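Side-chain contacts in DegT/DnrJ/EryC1/StrS aminotransferase (Brucella abortus 2308, PDB 4QGR), which probably acts as a pyridoxal-phosphate-dependent aminotransferase of the DegT/DnrJ/EryC1/StrS family, working with a cofactor held between two identical subunits: residues P285-P288 with A294-Q297; A296-E301 with L356-Y361; A218-S223 with N236-I241; D68-P73 with I168-Q173. One frame throughout, in Å; residues are numbered along the deposited sequence.

Interaction 1 of 4, residues P285-P288 with A294-Q297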
loop_
_atom_site.group_PDB
_atom_site.type_symbol
_atom_site.label_atom_id
_atom_site.label_comp_id
_atom_site.label_asym_id
_atom_site.label_seq_id
_atom_site.Cartn_x
_atom_site.Cartn_y
_atom_site.Cartn_z
ATOM N N PRO A 285 -32.555 -8.892 4.570
ATOM C CA PRO A 285 -31.476 -9.382 5.406
ATOM C C PRO A 285 -31.841 -9.334 6.903
ATOM O O PRO A 285 -31.543 -8.382 7.605
ATOM C CB PRO A 285 -30.327 -8.431 5.041
ATOM C CG PRO A 285 -31.018 -7.121 4.735
ATOM C CD PRO A 285 -32.275 -7.534 4.025
ATOM N N GLU A 286 -32.452 -10.384 7.410
ATOM C CA GLU A 286 -32.808 -10.429 8.839
ATOM C C GLU A 286 -31.565 -10.400 9.749
ATOM O O GLU A 286 -30.527 -10.955 9.407
ATOM C CB GLU A 286 -33.650 -11.676 9.143
ATOM C CG GLU A 286 -35.030 -11.624 8.537
ATOM C CD GLU A 286 -35.982 -10.802 9.377
ATOM O OE1 GLU A 286 -36.040 -11.040 10.611
ATOM O OE2 GLU A 286 -36.678 -9.922 8.817
ATOM N N LEU A 287 -31.680 -9.709 10.875
ATOM C CA LEU A 287 -30.621 -9.628 11.854
ATOM C C LEU A 287 -30.882 -10.733 12.843
ATOM O O LEU A 287 -31.876 -10.697 13.539
ATOM C CB LEU A 287 -30.665 -8.315 12.610
ATOM C CG LEU A 287 -29.764 -7.195 12.183
ATOM C CD1 LEU A 287 -30.035 -6.034 13.130
ATOM C CD2 LEU A 287 -28.283 -7.614 12.195
ATOM N N PRO A 288 -30.001 -11.726 12.897
ATOM C CA PRO A 288 -30.232 -12.771 13.901
ATOM C C PRO A 288 -30.115 -12.227 15.327
ATOM O O PRO A 288 -29.394 -11.266 15.569
ATOM C CB PRO A 288 -29.133 -13.800 13.619
ATOM C CG PRO A 288 -28.596 -13.459 12.278
ATOM C CD PRO A 288 -28.811 -11.991 12.080
ATOM N N ALA A 294 -22.722 -4.101 10.904
ATOM C CA ALA A 294 -22.239 -2.803 10.507
ATOM C C ALA A 294 -23.011 -2.247 9.302
ATOM O O ALA A 294 -22.920 -1.056 9.044
ATOM C CB ALA A 294 -20.770 -2.838 10.189
ATOM N N TRP A 295 -23.815 -3.080 8.616
ATOM C CA TRP A 295 -24.572 -2.608 7.424
ATOM C C TRP A 295 -23.694 -1.839 6.461
ATOM O O TRP A 295 -24.081 -0.783 5.972
ATOM C CB TRP A 295 -25.787 -1.772 7.827
ATOM C CG TRP A 295 -26.776 -2.616 8.633
ATOM C CD1 TRP A 295 -27.042 -2.514 9.960
ATOM C CD2 TRP A 295 -27.551 -3.686 8.143
ATOM N NE1 TRP A 295 -27.962 -3.460 10.336
ATOM C CE2 TRP A 295 -28.289 -4.196 9.222
ATOM C CE3 TRP A 295 -27.748 -4.240 6.871
ATOM C CZ2 TRP A 295 -29.177 -5.250 9.085
ATOM C CZ3 TRP A 295 -28.622 -5.338 6.752
ATOM C CH2 TRP A 295 -29.330 -5.808 7.838
ATOM N N ALA A 296 -22.530 -2.382 6.135
ATOM C CA ALA A 296 -21.759 -1.837 5.046
ATOM C C ALA A 296 -22.600 -1.740 3.793
ATOM O O ALA A 296 -22.448 -0.804 3.001
ATOM C CB ALA A 296 -20.546 -2.690 4.810
ATOM N N GLN A 297 -23.481 -2.725 3.592
ATOM C CA GLN A 297 -24.501 -2.682 2.547
ATOM C C GLN A 297 -25.799 -3.256 3.116
ATOM O O GLN A 297 -25.770 -4.136 4.013
ATOM C CB GLN A 297 -24.125 -3.539 1.307
ATOM C CG GLN A 297 -22.758 -3.188 0.728
ATOM C CD GLN A 297 -22.662 -1.834 0.093
ATOM O OE1 GLN A 297 -23.679 -1.232 -0.243
ATOM N NE2 GLN A 297 -21.404 -1.360 -0.137
#
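Trp295 reaches across from its loop to the other and meets Pro285 and Leu287 with its six-membered ring. From CB, the first torsion puts CG beside the backbone N and anti to the carbonyl carbon (chi1 -63°), and the five-membered ring carries the benzo ring across. There CZ3 packs on the proline ring, 3.6 Å from Pro285 CG. At the tip, CH2 approaches the carbonyl of the same residue, with Pro285 O 3.4 Å from CH2 and lying at the edge of the indole, in its plane. One atom further round, CZ2 lies 3.7 Å from Leu287 CG, the leucine coming in obliquely. Proline suits the broad ring as rigid hydrocarbon, leucine as branched hydrocarbon. The contact is plain packing away from the cofactor: it joins the loop after helix 247-278 to the one that leads from strand 291-292 into strand 298-301. Asn275 of that helix donates a hydrogen bond to Pro285 O, while Trp295 touches Ala271 and the ring of Tyr298. No hydrogen bond crosses between the two loops, so their cohesion comes from dispersion and hydrophobic burial, perhaps with slight electrostatic help where the aromatic C-H edge faces the carbonyl oxygen.

Interaction 2 of 4, residues A296-E301 with L356-Y361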
loop_
_atom_site.group_PDB
_atom_site.type_symbol
_atom_site.label_atom_id
_atom_site.label_comp_id
_atom_site.label_asym_id
_atom_site.label_seq_id
_atom_site.Cartn_x
_atom_site.Cartn_y
_atom_site.Cartn_z
ATOM N N ALA A 296 -22.530 -2.382 6.135
ATOM C CA ALA A 296 -21.759 -1.837 5.046
ATOM C C ALA A 296 -22.600 -1.740 3.793
ATOM O O ALA A 296 -22.448 -0.804 3.001
ATOM C CB ALA A 296 -20.546 -2.690 4.810
ATOM N N GLN A 297 -23.481 -2.725 3.592
ATOM C CA GLN A 297 -24.501 -2.682 2.547
ATOM C C GLN A 297 -25.799 -3.256 3.116
ATOM O O GLN A 297 -25.770 -4.136 4.013
ATOM C CB GLN A 297 -24.125 -3.539 1.307
ATOM C CG GLN A 297 -22.758 -3.188 0.728
ATOM C CD GLN A 297 -22.662 -1.834 0.093
ATOM O OE1 GLN A 297 -23.679 -1.232 -0.243
ATOM N NE2 GLN A 297 -21.404 -1.360 -0.137
ATOM N N TYR A 298 -26.915 -2.821 2.539
ATOM C CA TYR A 298 -28.248 -3.321 2.876
ATOM C C TYR A 298 -28.709 -4.065 1.627
ATOM O O TYR A 298 -29.045 -3.449 0.615
ATOM C CB TYR A 298 -29.205 -2.206 3.251
ATOM C CG TYR A 298 -30.580 -2.780 3.579
ATOM C CD1 TYR A 298 -31.525 -2.991 2.568
ATOM C CD2 TYR A 298 -30.867 -3.240 4.836
ATOM C CE1 TYR A 298 -32.774 -3.580 2.853
ATOM C CE2 TYR A 298 -32.108 -3.842 5.125
ATOM C CZ TYR A 298 -33.035 -4.029 4.118
ATOM O OH TYR A 298 -34.269 -4.609 4.382
ATOM N N SER A 299 -28.619 -5.393 1.677
ATOM C CA SER A 299 -28.768 -6.227 0.507
ATOM C C SER A 299 -30.026 -7.097 0.565
ATOM O O SER A 299 -30.172 -7.927 1.487
ATOM C CB SER A 299 -27.538 -7.104 0.347
ATOM O OG SER A 299 -26.353 -6.318 0.113
ATOM N N ILE A 300 -30.858 -6.944 -0.461
ATOM C CA ILE A 300 -32.119 -7.666 -0.629
ATOM C C ILE A 300 -31.999 -8.617 -1.812
ATOM O O ILE A 300 -31.041 -8.535 -2.568
ATOM C CB ILE A 300 -33.309 -6.721 -0.872
ATOM C CG1 ILE A 300 -33.102 -5.913 -2.155
ATOM C CG2 ILE A 300 -33.467 -5.842 0.349
ATOM C CD1 ILE A 300 -34.327 -5.327 -2.774
ATOM N N GLU A 301 -32.954 -9.519 -1.961
ATOM C CA GLU A 301 -33.099 -10.265 -3.200
ATOM C C GLU A 301 -34.485 -10.034 -3.744
ATOM O O GLU A 301 -35.448 -10.013 -3.001
ATOM C CB GLU A 301 -32.851 -11.759 -3.014
ATOM C CG GLU A 301 -31.479 -12.103 -2.478
ATOM C CD GLU A 301 -31.396 -13.534 -1.983
ATOM O OE1 GLU A 301 -32.000 -14.409 -2.606
ATOM O OE2 GLU A 301 -30.738 -13.773 -0.972
ATOM N N LEU A 356 -29.259 -1.463 -1.449
ATOM C CA LEU A 356 -30.044 -0.202 -1.434
ATOM C C LEU A 356 -29.266 0.884 -0.680
ATOM O O LEU A 356 -28.369 0.575 0.100
ATOM C CB LEU A 356 -31.372 -0.433 -0.700
ATOM C CG LEU A 356 -32.205 -1.607 -1.194
ATOM C CD1 LEU A 356 -33.526 -1.679 -0.425
ATOM C CD2 LEU A 356 -32.471 -1.424 -2.697
ATOM N N PRO A 357 -29.611 2.163 -0.878
ATOM C CA PRO A 357 -28.963 3.199 -0.113
ATOM C C PRO A 357 -28.958 2.880 1.383
ATOM O O PRO A 357 -29.958 2.472 1.944
ATOM C CB PRO A 357 -29.805 4.435 -0.410
ATOM C CG PRO A 357 -30.333 4.173 -1.809
ATOM C CD PRO A 357 -30.631 2.703 -1.804
ATOM N N MET A 358 -27.807 2.997 2.003
ATOM C CA MET A 358 -27.657 2.597 3.385
ATOM C C MET A 358 -26.515 3.387 3.976
ATOM O O MET A 358 -25.394 3.233 3.564
ATOM C CB MET A 358 -27.346 1.126 3.496
ATOM C CG MET A 358 -26.957 0.700 4.925
ATOM S SD MET A 358 -28.041 1.200 6.314
ATOM C CE MET A 358 -29.386 0.222 5.872
ATOM N N HIS A 359 -26.848 4.302 4.879
ATOM C CA HIS A 359 -25.863 5.097 5.609
ATOM C C HIS A 359 -26.595 5.757 6.780
ATOM O O HIS A 359 -27.837 5.759 6.808
ATOM C CB HIS A 359 -25.188 6.129 4.691
ATOM C CG HIS A 359 -26.127 7.018 3.946
ATOM N ND1 HIS A 359 -26.628 8.183 4.477
ATOM C CD2 HIS A 359 -26.707 6.888 2.732
ATOM C CE1 HIS A 359 -27.404 8.770 3.596
ATOM N NE2 HIS A 359 -27.479 8.006 2.528
ATOM N N PRO A 360 -25.849 6.349 7.727
ATOM C CA PRO A 360 -26.506 6.865 8.917
ATOM C C PRO A 360 -27.427 8.050 8.697
ATOM O O PRO A 360 -28.227 8.345 9.593
ATOM C CB PRO A 360 -25.318 7.229 9.847
ATOM C CG PRO A 360 -24.154 6.432 9.316
ATOM C CD PRO A 360 -24.382 6.410 7.845
ATOM N N TYR A 361 -27.294 8.733 7.557
ATOM C CA TYR A 361 -27.977 10.005 7.277
ATOM C C TYR A 361 -29.168 9.928 6.336
ATOM O O TYR A 361 -29.711 10.949 5.879
ATOM C CB TYR A 361 -26.936 11.011 6.807
ATOM C CG TYR A 361 -25.774 10.999 7.773
ATOM C CD1 TYR A 361 -25.833 11.736 8.936
ATOM C CD2 TYR A 361 -24.653 10.185 7.567
ATOM C CE1 TYR A 361 -24.826 11.674 9.875
ATOM C CE2 TYR A 361 -23.638 10.122 8.511
ATOM C CZ TYR A 361 -23.729 10.892 9.652
ATOM O OH TYR A 361 -22.777 10.864 10.647
HETATM O O HOH W 1 -23.123 1.711 4.193
HETATM O O HOH W 2 -26.173 -0.850 0.642
#
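Tyr298 reaches Leu356 and Met358 because its CG lies anti to the backbone N (chi1 179°), while Met358 folds back on itself through two tight bends (chi2 50°, chi3 68°) that bring its terminal methyl to the tyrosine. Met358 CE comes within 3.6 Å of Tyr298 CB, and it approaches the ring obliquely. Leu356 runs alongside the tyrosine, pointing the same way, and its methyl meets the ring edge, with Leu356 CD1 3.8 Å from Tyr298 CD1. The same methyl is also 4.2 Å from Ile300 CG2. The unbranched, bendable methionine chain can curl its methyl onto Tyr298 CB, while the branched leucine puts a methyl at the ring edge. The phenol leads away to Asn275, and Tyr274 of helix 247-278 stacks on the Tyr298 ring.

The backbones meet beside this cluster: Leu356 N donates to Tyr298 O over 2.9 Å in a nearly straight bond. The reciprocal link is made through water. One molecule accepts from Tyr298 N at 2.8 Å and donates to Leu356 O at 2.7 Å; its other proton goes to Gln297 OE1, also 2.7 Å away, so the glutamine amide helps fix the water. One direct bond and one water-mediated link thus join the two residues where strands 298-301 and 353-356 pair. Chemically, an apolar layer of tyrosine, leucine, isoleucine and methionine lies next to a polar seam in which the peptide groups of Tyr298 and Leu356 find hydrogen-bond partners despite being buried.

Interaction 3 of 4, residues A218-S223 with N236-I241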
loop_
_atom_site.group_PDB
_atom_site.type_symbol
_atom_site.label_atom_id
_atom_site.label_comp_id
_atom_site.label_asym_id
_atom_site.label_seq_id
_atom_site.Cartn_x
_atom_site.Cartn_y
_atom_site.Cartn_z
ATOM N N ALA A 218 1.345 -9.662 16.965
ATOM C CA ALA A 218 1.328 -8.206 16.765
ATOM C C ALA A 218 2.753 -7.685 16.446
ATOM O O ALA A 218 2.937 -6.869 15.577
ATOM C CB ALA A 218 0.762 -7.509 18.008
ATOM N N ASP A 219 3.757 -8.165 17.169
ATOM C CA ASP A 219 5.142 -7.701 16.970
ATOM C C ASP A 219 5.609 -8.065 15.583
ATOM O O ASP A 219 6.282 -7.276 14.928
ATOM C CB ASP A 219 6.079 -8.358 17.983
ATOM C CG ASP A 219 5.941 -7.799 19.389
ATOM O OD1 ASP A 219 5.353 -6.720 19.583
ATOM O OD2 ASP A 219 6.456 -8.455 20.333
ATOM N N THR A 220 5.258 -9.259 15.149
ATOM C CA THR A 220 5.632 -9.747 13.823
ATOM C C THR A 220 4.934 -8.917 12.763
ATOM O O THR A 220 5.527 -8.584 11.748
ATOM C CB THR A 220 5.352 -11.269 13.674
ATOM O OG1 THR A 220 6.058 -11.990 14.740
ATOM C CG2 THR A 220 5.850 -11.724 12.412
ATOM N N LEU A 221 3.676 -8.574 12.991
ATOM C CA LEU A 221 2.932 -7.760 11.993
ATOM C C LEU A 221 3.559 -6.358 11.865
ATOM O O LEU A 221 3.669 -5.792 10.775
ATOM C CB LEU A 221 1.440 -7.662 12.320
ATOM C CG LEU A 221 0.720 -8.986 12.154
ATOM C CD1 LEU A 221 -0.677 -8.876 12.730
ATOM C CD2 LEU A 221 0.648 -9.427 10.694
ATOM N N ARG A 222 4.017 -5.819 12.990
ATOM C CA ARG A 222 4.617 -4.506 12.984
ATOM C C ARG A 222 5.965 -4.529 12.275
ATOM O O ARG A 222 6.389 -3.513 11.713
ATOM C CB ARG A 222 4.749 -3.905 14.387
ATOM C CG ARG A 222 3.398 -3.591 15.045
ATOM C CD ARG A 222 3.549 -2.753 16.321
ATOM N NE ARG A 222 2.336 -2.737 17.153
ATOM C CZ ARG A 222 1.264 -1.974 16.907
ATOM N NH1 ARG A 222 1.217 -1.180 15.831
ATOM N NH2 ARG A 222 0.227 -2.038 17.713
ATOM N N SER A 223 6.631 -5.682 12.305
ATOM C CA SER A 223 7.853 -5.855 11.554
ATOM C C SER A 223 7.547 -5.948 10.057
ATOM O O SER A 223 8.142 -5.248 9.262
ATOM C CB SER A 223 8.582 -7.117 12.041
ATOM O OG SER A 223 9.631 -7.514 11.173
ATOM N N ASN A 236 16.954 -6.017 8.861
ATOM C CA ASN A 236 15.721 -6.726 8.551
ATOM C C ASN A 236 15.866 -8.243 8.678
ATOM O O ASN A 236 16.777 -8.855 8.098
ATOM C CB ASN A 236 15.251 -6.335 7.157
ATOM C CG ASN A 236 14.899 -4.859 7.066
ATOM O OD1 ASN A 236 14.587 -4.213 8.077
ATOM N ND2 ASN A 236 14.942 -4.319 5.861
ATOM N N VAL A 237 14.954 -8.845 9.430
ATOM C CA VAL A 237 15.004 -10.277 9.754
ATOM C C VAL A 237 14.070 -11.126 8.908
ATOM O O VAL A 237 14.139 -12.354 8.933
ATOM C CB VAL A 237 14.669 -10.567 11.238
ATOM C CG1 VAL A 237 15.758 -10.012 12.135
ATOM C CG2 VAL A 237 13.317 -9.996 11.655
ATOM N N ARG A 238 13.158 -10.482 8.195
ATOM C CA ARG A 238 12.236 -11.202 7.328
ATOM C C ARG A 238 11.884 -10.336 6.124
ATOM O O ARG A 238 12.138 -9.131 6.118
ATOM C CB ARG A 238 10.974 -11.609 8.107
ATOM C CG ARG A 238 10.230 -10.434 8.762
ATOM C CD ARG A 238 8.978 -10.862 9.533
ATOM N NE ARG A 238 9.275 -11.737 10.667
ATOM C CZ ARG A 238 9.699 -11.370 11.873
ATOM N NH1 ARG A 238 9.891 -10.106 12.199
ATOM N NH2 ARG A 238 9.964 -12.310 12.778
ATOM N N ILE A 239 11.309 -10.973 5.113
ATOM C CA ILE A 239 10.753 -10.269 3.979
ATOM C C ILE A 239 9.505 -9.564 4.470
ATOM O O ILE A 239 8.629 -10.179 5.133
ATOM C CB ILE A 239 10.364 -11.231 2.837
ATOM C CG1 ILE A 239 11.593 -12.030 2.328
ATOM C CG2 ILE A 239 9.657 -10.461 1.739
ATOM C CD1 ILE A 239 12.819 -11.212 1.994
ATOM N N GLY A 240 9.395 -8.287 4.120
ATOM C CA GLY A 240 8.168 -7.522 4.429
ATOM C C GLY A 240 7.663 -6.675 3.271
ATOM O O GLY A 240 8.004 -6.930 2.102
ATOM N N ILE A 241 6.851 -5.664 3.624
ATOM C CA ILE A 241 6.298 -4.722 2.665
ATOM C C ILE A 241 6.341 -3.305 3.255
ATOM O O ILE A 241 6.880 -3.098 4.363
ATOM C CB ILE A 241 4.878 -5.130 2.260
ATOM C CG1 ILE A 241 3.943 -5.185 3.481
ATOM C CG2 ILE A 241 4.855 -6.477 1.536
ATOM C CD1 ILE A 241 2.492 -5.355 3.076
#
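Arg238 grips the last turn of helix 215-224 at Ser223 and Thr220. Its NH1 donates to Ser223 OG over 2.8 Å, with an N-H...O angle of 147°, and the hydroxyl oxygen lies in the guanidinium plane, at its edge. The methyl of Thr220 occupies a different place, over one face of the same group and offset toward the rim, with CG2 3.8 Å from Arg238 NE. A flat cation is well matched to this pair, since its edge can donate while its face accepts hydrocarbon. The arginine gets there by a bend at the third torsion (chi3 63°), which turns the guanidinium toward the helix.

In the next shell, Ser223 OG also bonds to Lys229 O; as a carbonyl can only accept, the hydroxyl gives its proton there and receives the arginine's. Thr220 OG1 bonds to Glu216 O one turn back, a partner that leaves CG2 turned to the arginine.

Beyond this, Leu221, whose CB points away from the loop, packs on Met72 and Thr76 of helix 68-76, on Ile61 of strand 59-63 and on Met210 of strand 208-212. On the loop's side, Asn236 and Gly240 hydrogen-bond to Gln330 and Glu97 of the second subunit, placing the contact between the large domain's sheet edge and the dimer interface.

Interaction 4 of 4, residues D68-P73 with I168-Q173. With PLP (pyridoxal-5'-phosphate), chain E.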
loop_
_atom_site.group_PDB
_atom_site.type_symbol
_atom_site.label_atom_id
_atom_site.label_comp_id
_atom_site.label_asym_id
_atom_site.label_seq_id
_atom_site.Cartn_x
_atom_site.Cartn_y
_atom_site.Cartn_z
ATOM N N ASP A 68 -3.642 -5.403 2.063
ATOM C CA ASP A 68 -2.432 -5.594 2.864
ATOM C C ASP A 68 -2.724 -6.275 4.203
ATOM O O ASP A 68 -1.916 -7.110 4.698
ATOM C CB ASP A 68 -1.725 -4.254 3.176
ATOM C CG ASP A 68 -1.143 -3.517 1.954
ATOM O OD1 ASP A 68 -1.344 -3.876 0.740
ATOM O OD2 ASP A 68 -0.532 -2.458 2.211
ATOM N N ALA A 69 -3.820 -5.876 4.839
ATOM C CA ALA A 69 -4.220 -6.357 6.138
ATOM C C ALA A 69 -4.505 -7.832 6.195
ATOM O O ALA A 69 -4.306 -8.439 7.243
ATOM C CB ALA A 69 -5.407 -5.580 6.671
ATOM N N LEU A 70 -4.911 -8.395 5.072
ATOM C CA LEU A 70 -5.109 -9.849 4.926
ATOM C C LEU A 70 -3.823 -10.568 4.520
ATOM O O LEU A 70 -3.586 -11.702 4.955
ATOM C CB LEU A 70 -6.181 -10.112 3.861
ATOM C CG LEU A 70 -7.588 -9.562 4.157
ATOM C CD1 LEU A 70 -8.448 -9.549 2.917
ATOM C CD2 LEU A 70 -8.237 -10.462 5.201
ATOM N N GLN A 71 -3.006 -9.918 3.686
ATOM C CA GLN A 71 -1.755 -10.493 3.234
ATOM C C GLN A 71 -0.768 -10.667 4.390
ATOM O O GLN A 71 -0.114 -11.701 4.505
ATOM C CB GLN A 71 -1.118 -9.602 2.173
ATOM C CG GLN A 71 0.241 -10.063 1.634
ATOM C CD GLN A 71 0.774 -9.087 0.577
ATOM O OE1 GLN A 71 0.051 -8.184 0.144
ATOM N NE2 GLN A 71 2.052 -9.175 0.261
ATOM N N MET A 72 -0.593 -9.640 5.203
ATOM C CA MET A 72 0.475 -9.715 6.194
ATOM C C MET A 72 0.371 -10.881 7.182
ATOM O O MET A 72 1.391 -11.529 7.498
ATOM C CB MET A 72 0.673 -8.370 6.884
ATOM C CG MET A 72 1.239 -7.324 5.923
ATOM S SD MET A 72 1.686 -5.808 6.804
ATOM C CE MET A 72 0.155 -4.882 6.866
ATOM N N PRO A 73 -0.840 -11.177 7.688
ATOM C CA PRO A 73 -0.931 -12.325 8.577
ATOM C C PRO A 73 -0.544 -13.652 7.890
ATOM O O PRO A 73 0.011 -14.531 8.566
ATOM C CB PRO A 73 -2.388 -12.333 8.987
ATOM C CG PRO A 73 -2.787 -10.895 8.940
ATOM C CD PRO A 73 -2.026 -10.319 7.783
ATOM N N ILE A 168 -8.172 -15.929 9.843
ATOM C CA ILE A 168 -8.087 -14.490 9.640
ATOM C C ILE A 168 -9.515 -13.992 9.399
ATOM O O ILE A 168 -10.169 -14.392 8.407
ATOM C CB ILE A 168 -7.242 -14.113 8.421
ATOM C CG1 ILE A 168 -5.811 -14.627 8.548
ATOM C CG2 ILE A 168 -7.307 -12.593 8.229
ATOM C CD1 ILE A 168 -5.036 -14.623 7.234
ATOM N N GLU A 169 -10.000 -13.141 10.282
ATOM C CA GLU A 169 -11.358 -12.581 10.101
ATOM C C GLU A 169 -11.243 -11.426 9.105
ATOM O O GLU A 169 -10.541 -10.474 9.385
ATOM C CB GLU A 169 -11.912 -12.044 11.416
ATOM C CG GLU A 169 -13.190 -11.215 11.238
ATOM C CD GLU A 169 -13.757 -10.628 12.502
ATOM O OE1 GLU A 169 -13.000 -10.589 13.484
ATOM O OE2 GLU A 169 -14.973 -10.220 12.506
ATOM N N ASP A 170 -11.869 -11.528 7.932
ATOM C CA ASP A 170 -11.935 -10.394 7.003
ATOM C C ASP A 170 -13.140 -9.502 7.436
ATOM O O ASP A 170 -14.264 -9.716 7.029
ATOM C CB ASP A 170 -12.007 -10.818 5.548
ATOM C CG ASP A 170 -11.974 -9.643 4.581
ATOM O OD1 ASP A 170 -11.965 -8.472 5.079
ATOM O OD2 ASP A 170 -11.966 -9.871 3.337
ATOM N N ALA A 171 -12.840 -8.515 8.269
ATOM C CA ALA A 171 -13.790 -7.567 8.826
ATOM C C ALA A 171 -13.707 -6.223 8.053
ATOM O O ALA A 171 -14.020 -5.145 8.602
ATOM C CB ALA A 171 -13.500 -7.376 10.302
ATOM N N ALA A 172 -13.358 -6.283 6.762
ATOM C CA ALA A 172 -13.334 -5.097 5.911
ATOM C C ALA A 172 -14.638 -4.350 6.041
ATOM O O ALA A 172 -14.648 -3.110 6.003
ATOM C CB ALA A 172 -13.114 -5.472 4.456
ATOM N N GLN A 173 -15.745 -5.066 6.149
ATOM C CA GLN A 173 -17.048 -4.432 6.032
ATOM C C GLN A 173 -17.776 -4.371 7.333
ATOM O O GLN A 173 -18.950 -3.968 7.355
ATOM C CB GLN A 173 -17.906 -5.190 5.011
ATOM C CG GLN A 173 -17.394 -5.074 3.584
ATOM C CD GLN A 173 -18.203 -5.878 2.567
ATOM O OE1 GLN A 173 -19.417 -6.081 2.699
ATOM N NE2 GLN A 173 -17.533 -6.313 1.532
HETATM N N1 PLP E . -12.125 -7.568 2.016
HETATM C C2 PLP E . -13.403 -7.223 1.771
HETATM C C2A PLP E . -14.557 -8.102 2.187
HETATM C C3 PLP E . -13.665 -5.892 1.156
HETATM O O3 PLP E . -14.924 -5.522 0.960
HETATM C C4 PLP E . -12.501 -5.082 0.707
HETATM C C4A PLP E . -12.517 -3.717 0.137
HETATM O O4A PLP E . -13.290 -2.861 0.518
HETATM C C5 PLP E . -11.163 -5.598 1.027
HETATM C C6 PLP E . -11.055 -6.832 1.674
HETATM C C5A PLP E . -9.924 -4.826 0.633
HETATM O O4P PLP E . -9.798 -3.593 1.356
HETATM P P PLP E . -9.096 -2.317 0.674
HETATM O O1P PLP E . -8.803 -1.323 1.796
HETATM O O2P PLP E . -7.889 -2.800 -0.089
HETATM O O3P PLP E . -10.221 -1.802 -0.238
#
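The cofactor pocket of a fold type I aminotransferase is built partly here, where Leu70 of helix 68-76 meets Ile168 and Asp170 at the end of strand 166-170. Helix 68-73 and strand 168-170 run nearly antiparallel, with axes 9.5 Å apart. Leu70 CD2 touches both strand residues, 3.8 Å from Ile168 CG2 and equally far from Asp170 CB, while Leu70 CD1 rests 3.6 Å from Asp170 OD2. One turn on, Pro73 CB packs 3.9 Å from Ile168 CD1. These apolar residues pack the helix onto the sheet, and Leu70 also borders pyridoxal phosphate.

The carboxylate carbon of Asp170 is turned directly opposite its backbone N (chi1 -176°), which sends the carboxylate out toward the pyridine nitrogen; OD2 is 2.7 Å from N1 of the cofactor. Two further partners restrain the carboxylate. OD1 accepts from Ala172 N in an Asx turn, and OD2 bonds to Thr95 OG1. The turn brings small Ala172 against the cofactor, its CB over one face of the pyridine and 3.2 Å from C2. Extended Gln173 then reaches the ring's phenolic side, NE2 donating to O3 over 2.8 Å at 165°. Gly66, Thr67, Ser194 and Lys199 of the same chain, and Asn242 of the second subunit, also hydrogen-bond to the cofactor. An aspartate facing the pyridine nitrogen from a strand end, together with a subunit-spanning pocket, is the hallmark of fold type I pyridoxal-phosphate enzymes.

How the interactions relate
Along the chain, interaction 4 closes first, interaction 3 follows, and interactions 1 and 2 come last, sharing Ala296 and Gln297. Interaction 4 lies nearest the chain's centre and holds the cofactor against the large mixed sheet. Interaction 3 is centred about 16 Å from it, and Leu221 and Ile241 pack on helix 68-76. Interactions 1 and 2, with centres only about 8 Å apart, lie across the chain's centre from interaction 3, beside helix 247-278; Pro285 packs on Tyr298 between them. Ala296, which they share, touches Gln173 O. Packing thus runs continuously from the dimer interface, past the cofactor, to the smaller two-stranded sheet.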